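Local structure of triosephosphate isomerase (Toxoplasma gondii, 5UPR) at residues 123-126 with 127-131; 138-142 with 143-147; 149-152 with 153-157; 157-160 with 161-164; 192-195 with 196-200. The protein probably catalyses, as a homodimer, the interconversion of D-glyceraldehyde 3-phosphate and dihydroxyacetone phosphate in glycolysis and gluconeogenesis. All blocks are in the same frame, centred on the assembly; numbering follows the deposited sequence.

How the interactions relate
All five interactions are local contacts on, or at the start of, the helices outside one triosephosphate isomerase barrel, met in order along the chain. Interaction 1 closes helix 117-129, interaction 2 starts the short helix 142-146 after strand 133-138, interactions 3 and 4 follow one another along helix 150-164 and share Gln157, and interaction 5 opens helix 192-209. Interactions 2 and 3 are neighbours, their centres about 9 Å apart, whereas interactions 1 and 5 lie on opposite sides of the chain's centre, about 29 Å apart between centres. Arg125 bonds to the Ala164 carbonyl and Arg145 to Thr198, tying helix 117-129 to 150-164 and helix 142-146 to 192-209.

Interaction 1. Residues 123-126 with 127-131; sequences KVRA and ALNEG. With SO4 (sulfate ion), chain F.
Arg125 and Asn129, one helical turn apart, meet edge-on: the guanidinium and amide planes stand 89° apart, and Arg125 NE donates to Asn129 OD1 over 2.9 Å. The oxygen lies close to the guanidinium plane, while NE approaches tilted from the plane of the Asn129 carbonyl, at a C=O...N angle of 114°. Arg125 starts with CG anti to its backbone nitrogen and then bends at chi2 (57°), which carries NE forward along the helix, toward its C-terminal end and Asn129. The far edge of the same guanidinium faces a sulfate ion, probably from the crystallisation liquor: NH1 of Arg125 donates to sulfate O1 over 2.7 Å and NH2 of Arg125 to sulfate O2 over 3.1 Å. Arg125 is thus gripped at both ends of its flat group, which limits its rotation. Asn129 ND2 is held in turn by Gln76. On another side of the helix, Val124 and Leu128 lie alongside each other and point the same way, with Val124 CG1 3.8 Å from Leu128 CD1. Beneath the side chains, Leu128 N bonds to Val124 O over 2.9 Å. The helix ends in a Schellman motif with Gly131 as the C-prime residue at positive phi, and Gly131 N bonds to Leu128 O. Val124 and Leu128 pack on strand 133-138, Val124 also touches Leu100 of strand 97-100, and NH1 of Arg125 reaches the carbonyl of Ala164 at the end of helix 150-164.

Interaction 2. Residues 138-142 with 143-147; sequences IGETL and EERES
A capping box opens the short helix 142-146, just beyond the C-terminal end of strand 133-138. Thr141 is the N-cap: its OG1 accepts from Glu144 N over 3.0 Å, and Glu144 OE1 reaches back to accept from Thr141 N over 2.9 Å. This return bond is nearly straight, with an N-H...O angle of 168°, though the donor stands above the carboxylate plane. The two side chains fit because Thr141 OG1 sits between its backbone nitrogen and carbonyl carbon (chi1 64°), turned to the N-H of Glu144 in the first turn of the helix. A water donates to both Gly139 O and Glu144 OE1, at 2.8 Å from the latter, and so extends the box toward the strand. On another side of the turn, Glu140 and Arg145 form a salt bridge: Arg145 NE donates to Glu140 OE2 over 2.8 Å, and Arg145 NH2 adds a weak bond of 3.2 Å to the same Glu140 OE2. The flat groups are steeply inclined, their planes 70° apart, and NE approaches from above the carboxylate plane. Arg145 bends at chi2 and chi3 to bring its edge there. Buried Glu140 also bonds to Tyr178 through OE1 and to Trp182 through OE2, and Arg145 NH2 to Tyr178 and Thr198. Reciprocal side-chain-to-backbone bonds between the N-cap residue and the residue three places on define the classical capping box, used here where a barrel strand gives way to its outer helices.

Interaction 3. Residues 149-152 with 153-157; sequences QTQK and VLSEQ
This is i to i+4 pairing along the first two turns of helix 150-164, one of the outer helices of the barrel, with a polar outer side and an apolar inner side. On the exposed side lies the salt bridge from Lys152 NZ to Glu156 OE2, 2.8 Å long, with the ammonium arriving nearly along the C-O axis of the carboxylate oxygen. The lysine runs extended to CE and turns only at chi4 (-37°), swinging NZ over to the glutamate. A water lies beside the pair, accepting from Lys152 NZ and donating to Glu156 OE2, so the ions are joined both directly and through solvent. At Gln151 O two donors converge: Ser155 N over 3.0 Å and Ser155 OG over 2.7 Å, arriving from opposite faces of the carbonyl plane. Placing OG beside its own backbone nitrogen (chi1 -53°) lets the hydroxyl share this helical acceptor. Ser155 OG also receives a bond from a second water, which accepts from Gln151 NE2 at 2.8 Å and links the two side chains. Thr150 and Leu154 lie side by side, pointing the same way, with Thr150 CG2 3.7 Å from Leu154 CD1. Both touch Thr198 of helix 192-209, and Leu154 also packs on Ile138 of strand 133-138. Thr150 further meets Arg145 of helix 142-146, so the inner side of this helix start is wedged between strand and helices.

Interaction 4. Residues 157-160 with 161-164; sequences QLEA and VRQA
Glu159 and Arg162 form a two-pronged salt bridge, the arginine meeting the carboxylate side-on with one nitrogen for each oxygen. Arg162 NE donates to Glu159 OE1 over 3.0 Å, and Arg162 NH2 to Glu159 OE2 over 2.9 Å. Both bonds are almost straight, at 178° and 174°, and both oxygens lie near the guanidinium plane and are met on their syn sides, though from somewhat out of the carboxylate plane. The match is not perfectly flat: the carboxylate and guanidinium planes stand 35° apart. With CG opposite the backbone nitrogen, Glu159 bends at chi2, which sends the carboxylate forward along the helix, while Arg162 bends at chi3 to offer its NE edge. Gln163 comes across Glu159 at about a right angle, with Gln163 NE2 3.1 Å from Glu159 OE2. The backbone sets these positions: Arg162 N bonds to Leu158 O and Gln163 N to Glu159 O, each over 2.9 Å, whereas the next bond, from Ala164 N to Ala160 O, is weak at 3.3 Å as the helix ends. Beyond the ion pair, Trp205 of helix 192-209 touches Leu158, Glu159 and Arg162. Val161 touches Leu136 of strand 133-138 and Val124 of helix 117-129, while Ala160 and Ala164 lie against Asn117 and Ala121, so helix 150-164 is packed between both neighbouring helices and the barrel wall.

Interaction 5. Residues 192-195 with 196-200; sequences AALA and QETHR
Leu194 O takes two bonds from Thr198 on the packed side of helix 192-209, Thr198 N at 3.0 Å and Thr198 OG1 at 2.9 Å. The two donors come to the carbonyl from opposite faces of its plane. The hydroxyl can do this because OG1 is turned to the side of its own backbone nitrogen (chi1 -52°), facing back down the helix. Leu194 and Thr198 run alongside each other and point the same way, with Leu194 CD2 3.8 Å from Thr198 OG1, on the side facing helices 142-146 and 150-164. Close by, His199 N bonds to Ala195 O over 2.9 Å, and the imidazole CD2 of His199 approaches Ala195 O to 3.1 Å at an oblique angle to the ring. ND1 of the ring bonds to the carbonyl of Asp239, which helps to set its orientation, and Ala195 and His199 lie against Tyr222 of strand 220-222. This is the usual layering of a TIM barrel, an outer helix laid over the parallel strands. Contact thins toward the solvent side, where Ala193 and Glu197 are exposed and joined chiefly through the backbone, Glu197 N to Ala193 O at 3.0 Å. Glu197 meets this turn of the helix through CB, 3.5 Å from Ala193 O, and the rest of its chain runs on extended. Gln196, between the two sides, likewise touches Ala192 O with CB but carries its amide away from Ala192-Ala195 to bond with Asp239.

Interaction 1. Residues 123-126 with 127-131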
loop_
_atom_site.group_PDB
_atom_site.type_symbol
_atom_site.label_atom_id
_atom_site.label_comp_id
_atom_site.label_asym_id
_atom_site.label_seq_id
_atom_site.Cartn_x
_atom_site.Cartn_y
_atom_site.Cartn_z
ATOM N N LYS A 123 10.461 6.025 -7.041
ATOM C CA LYS A 123 10.275 4.745 -6.353
ATOM C C LYS A 123 11.372 3.743 -6.759
ATOM O O LYS A 123 11.878 3.008 -5.894
ATOM C CB LYS A 123 8.911 4.160 -6.619
ATOM C CG LYS A 123 7.744 4.912 -6.052
ATOM C CD LYS A 123 6.364 4.328 -6.361
ATOM C CE LYS A 123 5.351 5.017 -5.525
ATOM N NZ LYS A 123 4.157 4.230 -5.242
ATOM N N VAL A 124 11.699 3.697 -8.048
ATOM C CA VAL A 124 12.696 2.728 -8.551
ATOM C C VAL A 124 14.061 2.988 -7.877
ATOM O O VAL A 124 14.702 2.059 -7.350
ATOM C CB VAL A 124 12.833 2.719 -10.084
ATOM C CG1 VAL A 124 13.963 1.780 -10.519
ATOM C CG2 VAL A 124 11.536 2.287 -10.773
ATOM N N ARG A 125 14.491 4.240 -7.908
ATOM C CA ARG A 125 15.766 4.620 -7.303
ATOM C C ARG A 125 15.833 4.237 -5.811
ATOM O O ARG A 125 16.854 3.732 -5.339
ATOM C CB ARG A 125 15.993 6.134 -7.414
ATOM C CG ARG A 125 17.222 6.684 -6.735
ATOM C CD ARG A 125 18.461 5.957 -7.291
ATOM N NE ARG A 125 19.746 6.310 -6.652
ATOM C CZ ARG A 125 20.627 7.222 -7.044
ATOM N NH1 ARG A 125 20.484 7.919 -8.177
ATOM N NH2 ARG A 125 21.646 7.481 -6.258
ATOM N N ALA A 126 14.764 4.536 -5.077
ATOM C CA ALA A 126 14.698 4.240 -3.656
ATOM C C ALA A 126 14.797 2.737 -3.390
ATOM O O ALA A 126 15.519 2.282 -2.480
ATOM C CB ALA A 126 13.429 4.790 -3.075
ATOM N N ALA A 127 14.089 1.959 -4.225
ATOM C CA ALA A 127 14.082 0.501 -4.113
ATOM C C ALA A 127 15.475 -0.084 -4.359
ATOM O O ALA A 127 15.989 -0.922 -3.585
ATOM C CB ALA A 127 13.065 -0.073 -5.070
ATOM N N LEU A 128 16.090 0.355 -5.467
ATOM C CA LEU A 128 17.446 -0.127 -5.795
ATOM C C LEU A 128 18.466 0.288 -4.764
ATOM O O LEU A 128 19.344 -0.515 -4.403
ATOM C CB LEU A 128 17.841 0.380 -7.184
ATOM C CG LEU A 128 17.053 -0.057 -8.398
ATOM C CD1 LEU A 128 17.549 0.715 -9.630
ATOM C CD2 LEU A 128 17.123 -1.585 -8.533
ATOM N N ASN A 129 18.385 1.529 -4.273
ATOM C CA ASN A 129 19.257 1.985 -3.161
ATOM C C ASN A 129 19.174 1.056 -1.952
ATOM O O ASN A 129 20.128 0.930 -1.265
ATOM C CB ASN A 129 18.918 3.377 -2.643
ATOM C CG ASN A 129 19.312 4.515 -3.589
ATOM O OD1 ASN A 129 20.070 4.345 -4.580
ATOM N ND2 ASN A 129 18.791 5.720 -3.260
ATOM N N GLU A 130 18.024 0.452 -1.669
ATOM C CA GLU A 130 17.898 -0.450 -0.516
ATOM C C GLU A 130 18.123 -1.926 -0.866
ATOM O O GLU A 130 17.757 -2.784 -0.077
ATOM C CB GLU A 130 16.530 -0.271 0.130
ATOM C CG GLU A 130 16.331 1.097 0.737
ATOM C CD GLU A 130 17.166 1.377 1.974
ATOM O OE1 GLU A 130 17.564 0.426 2.717
ATOM O OE2 GLU A 130 17.394 2.574 2.209
ATOM N N GLY A 131 18.722 -2.217 -2.018
ATOM C CA GLY A 131 19.025 -3.611 -2.367
ATOM C C GLY A 131 17.869 -4.471 -2.920
ATOM O O GLY A 131 18.057 -5.654 -3.076
HETATM S S SO4 F . 22.940 10.268 -8.469
HETATM O O1 SO4 F . 22.905 8.887 -9.004
HETATM O O2 SO4 F . 23.047 10.186 -6.997
HETATM O O3 SO4 F . 24.167 10.896 -9.016
HETATM O O4 SO4 F . 21.749 11.052 -8.890
#

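Interaction 2. Residues 138-142 with 143-147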
loop_
_atom_site.group_PDB
_atom_site.type_symbol
_atom_site.label_atom_id
_atom_site.label_comp_id
_atom_site.label_asym_id
_atom_site.label_seq_id
_atom_site.Cartn_x
_atom_site.Cartn_y
_atom_site.Cartn_z
ATOM N N ILE A 138 6.139 -0.649 -17.990
ATOM C CA ILE A 138 5.967 0.454 -18.993
ATOM C C ILE A 138 4.958 -0.020 -20.021
ATOM O O ILE A 138 4.679 -1.206 -20.111
ATOM C CB ILE A 138 7.321 0.798 -19.726
ATOM C CG1 ILE A 138 7.901 -0.380 -20.477
ATOM C CG2 ILE A 138 8.371 1.291 -18.776
ATOM C CD1 ILE A 138 9.150 -0.124 -21.248
ATOM N N GLY A 139 4.432 0.881 -20.829
ATOM C CA GLY A 139 3.470 0.493 -21.849
ATOM C C GLY A 139 2.679 1.668 -22.379
ATOM O O GLY A 139 2.472 2.603 -21.663
ATOM N N GLU A 140 2.266 1.585 -23.642
ATOM C CA GLU A 140 1.544 2.632 -24.310
ATOM C C GLU A 140 0.027 2.355 -24.348
ATOM O O GLU A 140 -0.415 1.206 -24.198
ATOM C CB GLU A 140 2.089 2.801 -25.753
ATOM C CG GLU A 140 1.506 1.906 -26.867
ATOM C CD GLU A 140 1.893 0.427 -26.739
ATOM O OE1 GLU A 140 2.646 0.036 -25.824
ATOM O OE2 GLU A 140 1.410 -0.348 -27.607
ATOM N N THR A 141 -0.742 3.424 -24.596
ATOM C CA THR A 141 -2.174 3.342 -24.699
ATOM C C THR A 141 -2.550 2.922 -26.121
ATOM O O THR A 141 -1.729 2.944 -27.055
ATOM C CB THR A 141 -2.829 4.719 -24.430
ATOM O OG1 THR A 141 -2.410 5.649 -25.453
ATOM C CG2 THR A 141 -2.475 5.311 -23.013
ATOM N N LEU A 142 -3.826 2.549 -26.284
ATOM C CA LEU A 142 -4.319 2.190 -27.617
ATOM C C LEU A 142 -4.137 3.371 -28.583
ATOM O O LEU A 142 -3.724 3.171 -29.715
ATOM C CB LEU A 142 -5.788 1.804 -27.555
ATOM C CG LEU A 142 -6.460 1.452 -28.886
ATOM C CD1 LEU A 142 -5.825 0.174 -29.450
ATOM C CD2 LEU A 142 -7.972 1.374 -28.641
ATOM N N GLU A 143 -4.486 4.564 -28.148
ATOM C CA GLU A 143 -4.342 5.766 -28.993
ATOM C C GLU A 143 -2.900 5.997 -29.398
ATOM O O GLU A 143 -2.632 6.339 -30.555
ATOM C CB GLU A 143 -4.885 7.013 -28.293
ATOM C CG GLU A 143 -4.921 8.226 -29.208
ATOM C CD GLU A 143 -3.609 9.051 -29.316
ATOM O OE1 GLU A 143 -3.282 9.281 -30.499
ATOM O OE2 GLU A 143 -2.934 9.456 -28.301
ATOM N N GLU A 144 -1.977 5.859 -28.447
ATOM C CA GLU A 144 -0.531 6.012 -28.715
ATOM C C GLU A 144 -0.060 4.972 -29.732
ATOM O O GLU A 144 0.667 5.310 -30.658
ATOM C CB GLU A 144 0.293 5.939 -27.421
ATOM C CG GLU A 144 0.145 7.188 -26.583
ATOM C CD GLU A 144 0.523 7.024 -25.139
ATOM O OE1 GLU A 144 0.815 5.880 -24.672
ATOM O OE2 GLU A 144 0.521 8.000 -24.380
ATOM N N ARG A 145 -0.524 3.743 -29.589
ATOM C CA ARG A 145 -0.160 2.678 -30.526
ATOM C C ARG A 145 -0.634 2.999 -31.951
ATOM O O ARG A 145 0.162 2.955 -32.889
ATOM C CB ARG A 145 -0.703 1.322 -30.060
ATOM C CG ARG A 145 -0.497 0.147 -31.077
ATOM C CD ARG A 145 0.932 -0.181 -31.496
ATOM N NE ARG A 145 1.701 -0.792 -30.399
ATOM C CZ ARG A 145 2.895 -1.296 -30.548
ATOM N NH1 ARG A 145 3.506 -1.301 -31.708
ATOM N NH2 ARG A 145 3.500 -1.815 -29.505
ATOM N N GLU A 146 -1.906 3.340 -32.083
ATOM C CA GLU A 146 -2.548 3.554 -33.392
ATOM C C GLU A 146 -2.066 4.828 -34.080
ATOM O O GLU A 146 -2.127 4.919 -35.279
ATOM C CB GLU A 146 -4.089 3.571 -33.277
ATOM C CG GLU A 146 -4.693 2.244 -32.817
ATOM C CD GLU A 146 -6.228 2.213 -32.686
ATOM O OE1 GLU A 146 -6.891 3.259 -32.440
ATOM O OE2 GLU A 146 -6.793 1.088 -32.801
ATOM N N SER A 147 -1.572 5.805 -33.332
ATOM C CA SER A 147 -0.988 6.999 -33.925
ATOM C C SER A 147 0.560 6.924 -34.131
ATOM O O SER A 147 1.188 7.909 -34.434
ATOM C CB SER A 147 -1.403 8.202 -33.085
ATOM O OG SER A 147 -0.848 8.076 -31.798
HETATM O O HOH W 1 1.431 5.428 -21.981
#

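Interaction 3. Residues 149-152 with 153-157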
loop_
_atom_site.group_PDB
_atom_site.type_symbol
_atom_site.label_atom_id
_atom_site.label_comp_id
_atom_site.label_asym_id
_atom_site.label_seq_id
_atom_site.Cartn_x
_atom_site.Cartn_y
_atom_site.Cartn_z
ATOM N N GLN A 149 3.086 6.235 -31.948
ATOM C CA GLN A 149 3.939 6.861 -30.911
ATOM C C GLN A 149 4.642 5.897 -29.918
ATOM O O GLN A 149 5.282 6.338 -28.947
ATOM C CB GLN A 149 3.091 7.873 -30.121
ATOM C CG GLN A 149 2.696 9.098 -30.910
ATOM C CD GLN A 149 1.853 9.995 -30.046
ATOM O OE1 GLN A 149 2.392 10.785 -29.295
ATOM N NE2 GLN A 149 0.561 9.733 -30.005
ATOM N N THR A 150 4.494 4.587 -30.123
ATOM C CA THR A 150 4.905 3.592 -29.068
ATOM C C THR A 150 6.380 3.800 -28.689
ATOM O O THR A 150 6.705 3.915 -27.510
ATOM C CB THR A 150 4.710 2.165 -29.549
ATOM O OG1 THR A 150 3.324 1.952 -29.845
ATOM C CG2 THR A 150 5.167 1.171 -28.517
ATOM N N GLN A 151 7.271 3.891 -29.670
ATOM C CA GLN A 151 8.703 4.011 -29.335
ATOM C C GLN A 151 9.005 5.318 -28.578
ATOM O O GLN A 151 9.770 5.304 -27.644
ATOM C CB GLN A 151 9.523 3.847 -30.597
ATOM C CG GLN A 151 10.979 3.583 -30.415
ATOM C CD GLN A 151 11.686 4.905 -30.377
ATOM O OE1 GLN A 151 11.147 5.952 -30.810
ATOM N NE2 GLN A 151 12.881 4.892 -29.840
ATOM N N LYS A 152 8.374 6.424 -28.992
ATOM C CA LYS A 152 8.535 7.706 -28.307
ATOM C C LYS A 152 8.070 7.627 -26.859
ATOM O O LYS A 152 8.754 8.039 -25.948
ATOM C CB LYS A 152 7.758 8.784 -29.093
ATOM C CG LYS A 152 7.634 10.157 -28.457
ATOM C CD LYS A 152 6.523 10.856 -29.263
ATOM C CE LYS A 152 6.262 12.301 -29.019
ATOM N NZ LYS A 152 6.358 12.852 -27.610
ATOM N N VAL A 153 6.889 7.040 -26.655
ATOM C CA VAL A 153 6.276 6.920 -25.316
ATOM C C VAL A 153 7.125 6.030 -24.407
ATOM O O VAL A 153 7.418 6.386 -23.261
ATOM C CB VAL A 153 4.806 6.452 -25.447
ATOM C CG1 VAL A 153 4.291 5.921 -24.095
ATOM C CG2 VAL A 153 3.980 7.626 -25.945
ATOM N N LEU A 154 7.524 4.867 -24.892
ATOM C CA LEU A 154 8.297 3.955 -24.034
ATOM C C LEU A 154 9.658 4.574 -23.713
ATOM O O LEU A 154 10.098 4.471 -22.567
ATOM C CB LEU A 154 8.466 2.578 -24.717
ATOM C CG LEU A 154 7.189 1.799 -25.008
ATOM C CD1 LEU A 154 7.511 0.486 -25.714
ATOM C CD2 LEU A 154 6.386 1.567 -23.734
ATOM N N SER A 155 10.276 5.286 -24.683
ATOM C CA SER A 155 11.480 6.009 -24.384
ATOM C C SER A 155 11.312 7.045 -23.250
ATOM O O SER A 155 12.198 7.163 -22.425
ATOM C CB SER A 155 12.067 6.751 -25.608
ATOM O OG SER A 155 12.228 5.870 -26.699
ATOM N N GLU A 156 10.228 7.809 -23.281
ATOM C CA GLU A 156 9.935 8.849 -22.244
ATOM C C GLU A 156 9.786 8.163 -20.858
ATOM O O GLU A 156 10.328 8.652 -19.850
ATOM C CB GLU A 156 8.612 9.587 -22.534
ATOM C CG GLU A 156 8.569 10.528 -23.691
ATOM C CD GLU A 156 7.113 11.035 -23.999
ATOM O OE1 GLU A 156 6.105 10.701 -23.275
ATOM O OE2 GLU A 156 6.941 11.774 -25.044
ATOM N N GLN A 157 9.067 7.039 -20.808
ATOM C CA GLN A 157 8.898 6.327 -19.554
ATOM C C GLN A 157 10.211 5.802 -18.975
ATOM O O GLN A 157 10.511 5.936 -17.795
ATOM C CB GLN A 157 7.908 5.155 -19.733
ATOM C CG GLN A 157 6.477 5.634 -19.954
ATOM C CD GLN A 157 5.516 4.494 -20.046
ATOM O OE1 GLN A 157 5.820 3.444 -20.633
ATOM N NE2 GLN A 157 4.349 4.618 -19.389
HETATM O O HOH W 2 13.883 7.192 -28.597
HETATM O O HOH W 3 5.194 13.701 -25.476
#

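Interaction 4. Residues 157-160 with 161-164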
loop_
_atom_site.group_PDB
_atom_site.type_symbol
_atom_site.label_atom_id
_atom_site.label_comp_id
_atom_site.label_asym_id
_atom_site.label_seq_id
_atom_site.Cartn_x
_atom_site.Cartn_y
_atom_site.Cartn_z
ATOM N N GLN A 157 9.067 7.039 -20.808
ATOM C CA GLN A 157 8.898 6.327 -19.554
ATOM C C GLN A 157 10.211 5.802 -18.975
ATOM O O GLN A 157 10.511 5.936 -17.795
ATOM C CB GLN A 157 7.908 5.155 -19.733
ATOM C CG GLN A 157 6.477 5.634 -19.954
ATOM C CD GLN A 157 5.516 4.494 -20.046
ATOM O OE1 GLN A 157 5.820 3.444 -20.633
ATOM N NE2 GLN A 157 4.349 4.618 -19.389
ATOM N N LEU A 158 11.027 5.224 -19.841
ATOM C CA LEU A 158 12.325 4.700 -19.446
ATOM C C LEU A 158 13.338 5.808 -19.160
ATOM O O LEU A 158 14.111 5.686 -18.222
ATOM C CB LEU A 158 12.812 3.764 -20.518
ATOM C CG LEU A 158 12.101 2.467 -20.637
ATOM C CD1 LEU A 158 12.344 1.755 -21.964
ATOM C CD2 LEU A 158 12.556 1.570 -19.504
ATOM N N GLU A 159 13.341 6.873 -19.958
ATOM C CA GLU A 159 14.266 8.022 -19.743
ATOM C C GLU A 159 14.040 8.675 -18.337
ATOM O O GLU A 159 15.002 9.035 -17.719
ATOM C CB GLU A 159 14.093 9.035 -20.853
ATOM C CG GLU A 159 14.764 10.407 -20.696
ATOM C CD GLU A 159 16.265 10.333 -20.649
ATOM O OE1 GLU A 159 16.880 9.266 -20.962
ATOM O OE2 GLU A 159 16.864 11.362 -20.251
ATOM N N ALA A 160 12.775 8.789 -17.856
ATOM C CA ALA A 160 12.545 9.292 -16.542
ATOM C C ALA A 160 13.252 8.418 -15.484
ATOM O O ALA A 160 13.838 8.904 -14.545
ATOM C CB ALA A 160 11.033 9.341 -16.232
ATOM N N VAL A 161 13.206 7.098 -15.675
ATOM C CA VAL A 161 13.890 6.181 -14.780
ATOM C C VAL A 161 15.393 6.335 -14.848
ATOM O O VAL A 161 16.066 6.382 -13.821
ATOM C CB VAL A 161 13.461 4.726 -14.963
ATOM C CG1 VAL A 161 14.215 3.810 -13.968
ATOM C CG2 VAL A 161 11.952 4.597 -14.705
ATOM N N ARG A 162 15.940 6.470 -16.045
ATOM C CA ARG A 162 17.387 6.723 -16.220
ATOM C C ARG A 162 17.845 8.018 -15.541
ATOM O O ARG A 162 18.943 8.051 -14.973
ATOM C CB ARG A 162 17.785 6.750 -17.691
ATOM C CG ARG A 162 19.300 6.719 -17.948
ATOM C CD ARG A 162 19.756 7.337 -19.220
ATOM N NE ARG A 162 19.292 8.705 -19.297
ATOM C CZ ARG A 162 19.860 9.723 -18.647
ATOM N NH1 ARG A 162 20.903 9.557 -17.812
ATOM N NH2 ARG A 162 19.333 10.932 -18.760
ATOM N N GLN A 163 17.028 9.082 -15.586
ATOM C CA GLN A 163 17.407 10.362 -14.922
ATOM C C GLN A 163 17.557 10.176 -13.435
ATOM O O GLN A 163 18.439 10.732 -12.840
ATOM C CB GLN A 163 16.402 11.464 -15.234
ATOM C CG GLN A 163 16.529 11.920 -16.663
ATOM C CD GLN A 163 15.413 12.805 -17.150
ATOM O OE1 GLN A 163 14.282 12.837 -16.603
ATOM N NE2 GLN A 163 15.668 13.425 -18.288
ATOM N N ALA A 164 16.681 9.371 -12.838
ATOM C CA ALA A 164 16.747 9.041 -11.420
ATOM C C ALA A 164 17.779 7.951 -11.082
ATOM O O ALA A 164 18.245 7.889 -9.950
ATOM C CB ALA A 164 15.398 8.594 -10.946
#

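Interaction 5. Residues 192-195 with 196-200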
loop_
_atom_site.group_PDB
_atom_site.type_symbol
_atom_site.label_atom_id
_atom_site.label_comp_id
_atom_site.label_asym_id
_atom_site.label_seq_id
_atom_site.Cartn_x
_atom_site.Cartn_y
_atom_site.Cartn_z
ATOM N N ALA A 192 2.613 -12.242 -31.330
ATOM C CA ALA A 192 4.010 -12.618 -31.185
ATOM C C ALA A 192 4.924 -11.626 -31.920
ATOM O O ALA A 192 5.931 -11.220 -31.368
ATOM C CB ALA A 192 4.252 -14.018 -31.754
ATOM N N ALA A 193 4.557 -11.238 -33.135
ATOM C CA ALA A 193 5.351 -10.267 -33.936
ATOM C C ALA A 193 5.413 -8.886 -33.261
ATOM O O ALA A 193 6.475 -8.321 -33.164
ATOM C CB ALA A 193 4.765 -10.133 -35.359
ATOM N N LEU A 194 4.290 -8.353 -32.798
ATOM C CA LEU A 194 4.271 -7.031 -32.111
ATOM C C LEU A 194 5.069 -7.030 -30.812
ATOM O O LEU A 194 5.840 -6.095 -30.546
ATOM C CB LEU A 194 2.823 -6.558 -31.861
ATOM C CG LEU A 194 2.648 -5.192 -31.243
ATOM C CD1 LEU A 194 1.287 -4.556 -31.603
ATOM C CD2 LEU A 194 2.825 -5.192 -29.718
ATOM N N ALA A 195 4.964 -8.089 -30.051
ATOM C CA ALA A 195 5.727 -8.216 -28.794
ATOM C C ALA A 195 7.204 -8.239 -29.108
ATOM O O ALA A 195 7.952 -7.463 -28.527
ATOM C CB ALA A 195 5.320 -9.427 -27.983
ATOM N N GLN A 196 7.636 -9.088 -30.029
ATOM C CA GLN A 196 9.047 -9.181 -30.343
ATOM C C GLN A 196 9.606 -7.857 -30.852
ATOM O O GLN A 196 10.672 -7.443 -30.403
ATOM C CB GLN A 196 9.296 -10.296 -31.392
ATOM C CG GLN A 196 10.670 -10.255 -32.045
ATOM C CD GLN A 196 11.828 -10.378 -31.065
ATOM O OE1 GLN A 196 11.704 -10.963 -29.979
ATOM N NE2 GLN A 196 12.993 -9.818 -31.473
ATOM N N GLU A 197 8.872 -7.197 -31.759
ATOM C CA GLU A 197 9.290 -5.899 -32.309
ATOM C C GLU A 197 9.506 -4.844 -31.180
ATOM O O GLU A 197 10.527 -4.127 -31.125
ATOM C CB GLU A 197 8.263 -5.369 -33.305
ATOM C CG GLU A 197 8.824 -4.199 -34.120
ATOM C CD GLU A 197 7.824 -3.440 -34.994
ATOM O OE1 GLU A 197 6.764 -2.967 -34.546
ATOM O OE2 GLU A 197 8.109 -3.286 -36.175
ATOM N N THR A 198 8.515 -4.753 -30.301
ATOM C CA THR A 198 8.554 -3.716 -29.272
ATOM C C THR A 198 9.612 -4.048 -28.225
ATOM O O THR A 198 10.276 -3.142 -27.716
ATOM C CB THR A 198 7.205 -3.548 -28.573
ATOM O OG1 THR A 198 6.179 -3.377 -29.526
ATOM C CG2 THR A 198 7.219 -2.321 -27.666
ATOM N N HIS A 199 9.761 -5.326 -27.888
ATOM C CA HIS A 199 10.777 -5.708 -26.936
ATOM C C HIS A 199 12.187 -5.390 -27.499
ATOM O O HIS A 199 13.060 -4.957 -26.767
ATOM C CB HIS A 199 10.733 -7.158 -26.576
ATOM C CG HIS A 199 9.672 -7.528 -25.585
ATOM N ND1 HIS A 199 9.912 -8.404 -24.565
ATOM C CD2 HIS A 199 8.368 -7.179 -25.487
ATOM C CE1 HIS A 199 8.809 -8.568 -23.853
ATOM N NE2 HIS A 199 7.845 -7.863 -24.408
ATOM N N ARG A 200 12.389 -5.587 -28.771
ATOM C CA ARG A 200 13.659 -5.229 -29.397
ATOM C C ARG A 200 13.901 -3.701 -29.381
ATOM O O ARG A 200 15.008 -3.294 -29.186
ATOM C CB ARG A 200 13.743 -5.815 -30.805
ATOM C CG ARG A 200 15.081 -5.599 -31.542
ATOM C CD ARG A 200 16.244 -6.011 -30.691
ATOM N NE ARG A 200 17.185 -6.805 -31.472
ATOM C CZ ARG A 200 17.902 -7.826 -30.985
ATOM N NH1 ARG A 200 17.872 -8.182 -29.669
ATOM N NH2 ARG A 200 18.716 -8.517 -31.808
#